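DUF4442 domain-containing protein (Pseudomonas aeruginosa, PDB 1YOC) is of unknown function but resembles PaaI-type hotdog-fold thioesterases and may hydrolyse, or at least bind, acyl thioesters. Local coordinates at the interface of chains A and B. Residues are numbered along the deposited sequence; one frame, centred on the assembly and turned at random. Chains: chain A/B, hypothetical protein PA1835.

The interface of chains A and B. Residues chain A 28, 31-32, 64-65, 68; chain B 28, 31-32, 64, 68.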
loop_
_atom_site.group_PDB
_atom_site.type_symbol
_atom_site.label_atom_id
_atom_site.label_comp_id
_atom_site.label_asym_id
_atom_site.label_seq_id
_atom_site.Cartn_x
_atom_site.Cartn_y
_atom_site.Cartn_z
ATOM N N TYR A 28 0.149 -0.422 -11.437
ATOM C CA TYR A 28 -0.194 0.270 -10.200
ATOM C C TYR A 28 0.962 1.093 -9.672
ATOM O O TYR A 28 0.730 2.077 -8.979
ATOM C CB TYR A 28 -0.710 -0.690 -9.124
ATOM C CG TYR A 28 -1.401 0.089 -8.025
ATOM C CD1 TYR A 28 -2.463 0.954 -8.334
ATOM C CD2 TYR A 28 -0.963 0.005 -6.697
ATOM C CE1 TYR A 28 -3.085 1.722 -7.342
ATOM C CE2 TYR A 28 -1.581 0.774 -5.691
ATOM C CZ TYR A 28 -2.632 1.621 -6.023
ATOM O OH TYR A 28 -3.224 2.380 -5.034
ATOM N N SER A 31 1.002 4.909 -10.425
ATOM C CA SER A 31 0.145 5.830 -9.668
ATOM C C SER A 31 0.969 6.778 -8.797
ATOM O O SER A 31 0.470 7.822 -8.378
ATOM C CB SER A 31 -0.861 5.068 -8.775
ATOM O OG SER A 31 -0.227 4.259 -7.797
ATOM N N ILE A 32 2.210 6.416 -8.490
ATOM C CA ILE A 32 3.029 7.352 -7.695
ATOM C C ILE A 32 4.117 8.075 -8.489
ATOM O O ILE A 32 4.908 8.842 -7.909
ATOM C CB ILE A 32 3.710 6.660 -6.487
ATOM C CG1 ILE A 32 4.704 5.598 -6.965
ATOM C CG2 ILE A 32 2.601 6.067 -5.554
ATOM C CD1 ILE A 32 5.631 5.063 -5.846
ATOM N N ILE A 64 -0.420 4.785 1.824
ATOM C CA ILE A 64 -0.357 3.645 0.928
ATOM C C ILE A 64 0.510 3.980 -0.282
ATOM O O ILE A 64 1.034 3.078 -0.933
ATOM C CB ILE A 64 -1.827 3.168 0.554
ATOM C CG1 ILE A 64 -2.600 2.797 1.856
ATOM C CG2 ILE A 64 -1.781 1.921 -0.374
ATOM C CD1 ILE A 64 -1.944 1.712 2.757
ATOM N N ALA A 65 0.664 5.280 -0.581
ATOM C CA ALA A 65 1.595 5.668 -1.644
ATOM C C ALA A 65 3.018 5.310 -1.120
ATOM O O ALA A 65 3.889 4.871 -1.880
ATOM C CB ALA A 65 1.510 7.167 -1.894
ATOM N N ASN A 68 3.519 1.665 -1.544
ATOM C CA ASN A 68 3.718 1.341 -2.962
ATOM C C ASN A 68 5.195 1.535 -3.303
ATOM O O ASN A 68 5.778 0.703 -3.995
ATOM C CB ASN A 68 2.853 2.267 -3.824
ATOM C CG ASN A 68 2.342 1.596 -5.149
ATOM O OD1 ASN A 68 1.675 2.248 -5.965
ATOM N ND2 ASN A 68 2.609 0.325 -5.320
ATOM N N TYR B 28 -5.307 9.987 -3.265
ATOM C CA TYR B 28 -4.713 8.711 -3.589
ATOM C C TYR B 28 -5.691 7.534 -3.600
ATOM O O TYR B 28 -5.418 6.546 -4.253
ATOM C CB TYR B 28 -3.459 8.425 -2.718
ATOM C CG TYR B 28 -2.592 7.354 -3.342
ATOM C CD1 TYR B 28 -2.018 7.538 -4.615
ATOM C CD2 TYR B 28 -2.385 6.123 -2.682
ATOM C CE1 TYR B 28 -1.269 6.503 -5.211
ATOM C CE2 TYR B 28 -1.632 5.103 -3.265
ATOM C CZ TYR B 28 -1.095 5.294 -4.514
ATOM O OH TYR B 28 -0.436 4.258 -5.089
ATOM N N SER B 31 -6.827 6.235 -6.996
ATOM C CA SER B 31 -5.961 5.364 -7.789
ATOM C C SER B 31 -6.570 3.965 -7.911
ATOM O O SER B 31 -6.201 3.231 -8.831
ATOM C CB SER B 31 -4.527 5.251 -7.213
ATOM O OG SER B 31 -4.508 4.659 -5.905
ATOM N N ILE B 32 -7.467 3.574 -6.996
ATOM C CA ILE B 32 -8.119 2.262 -7.182
ATOM C C ILE B 32 -9.608 2.393 -7.549
ATOM O O ILE B 32 -10.277 1.381 -7.734
ATOM C CB ILE B 32 -7.982 1.326 -5.947
ATOM C CG1 ILE B 32 -8.633 1.939 -4.700
ATOM C CG2 ILE B 32 -6.487 1.051 -5.653
ATOM C CD1 ILE B 32 -8.738 0.908 -3.517
ATOM N N ILE B 64 -0.482 -3.725 -3.471
ATOM C CA ILE B 64 -0.641 -2.439 -2.798
ATOM C C ILE B 64 -2.011 -1.814 -3.082
ATOM O O ILE B 64 -2.488 -1.004 -2.288
ATOM C CB ILE B 64 0.580 -1.511 -3.097
ATOM C CG1 ILE B 64 1.884 -2.276 -2.739
ATOM C CG2 ILE B 64 0.518 -0.220 -2.232
ATOM C CD1 ILE B 64 1.983 -2.692 -1.181
ATOM N N ASN B 68 -4.543 -0.488 -0.325
ATOM C CA ASN B 68 -5.279 0.776 -0.386
ATOM C C ASN B 68 -6.761 0.600 -0.025
ATOM O O ASN B 68 -7.355 1.433 0.697
ATOM C CB ASN B 68 -5.142 1.373 -1.787
ATOM C CG ASN B 68 -5.078 2.923 -1.777
ATOM O OD1 ASN B 68 -5.052 3.543 -2.845
ATOM N ND2 ASN B 68 -5.027 3.540 -0.584
#
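The 3-10 helices 27-32 and the starts of helices 63-81 of chains A and B meet around a two-fold axis; in this DUF4442 protein, related to the PaaI thioesterases, 63-81 is the central helix of the hotdog fold. The pairing is probably the hotdog dimer, though the structure alone does not prove it. A:Tyr28 and B:Tyr28 reach toward each other tip to tip, CG anti to the backbone N (chi1 -164° and -161°), and each hydroxyl reaches across to the partner's 3-10 helix. A:Tyr28 OH hydrogen-bonds B:Ser31 OG at 2.8 Å; the twin bond, A:Ser31 OG to B:Tyr28 OH, measures 2.7 Å. A:Ser31 OG also donates to A:Tyr28 O, 2.7 Å away and nearly in line with the C=O bond (168°), so the phenol is the likely donor to the serine. Held by carbonyl and phenol, the serine hydroxyl has little freedom to turn. A:Asn68 OD1 comes within 3.0 Å of B:Tyr28 OH, but near the extension of the CZ-OH bond, and is at most a weak partner. The B:Tyr28 ring lies between B:Ser31 OG over one face and A:Ala65 CB, 3.9 Å above the other. Between the helices 63-81, A:Ile64 CG2 touches B:Ile64 CG2 at 3.6 Å. Each isoleucine also lies against the partner's asparagine amide, B:Asn68 ND2 sitting 3.4 Å from A:Ile64 CB. A:Ile32 CG2 and B:Ile32 CG2 pack beside the partner's phenol.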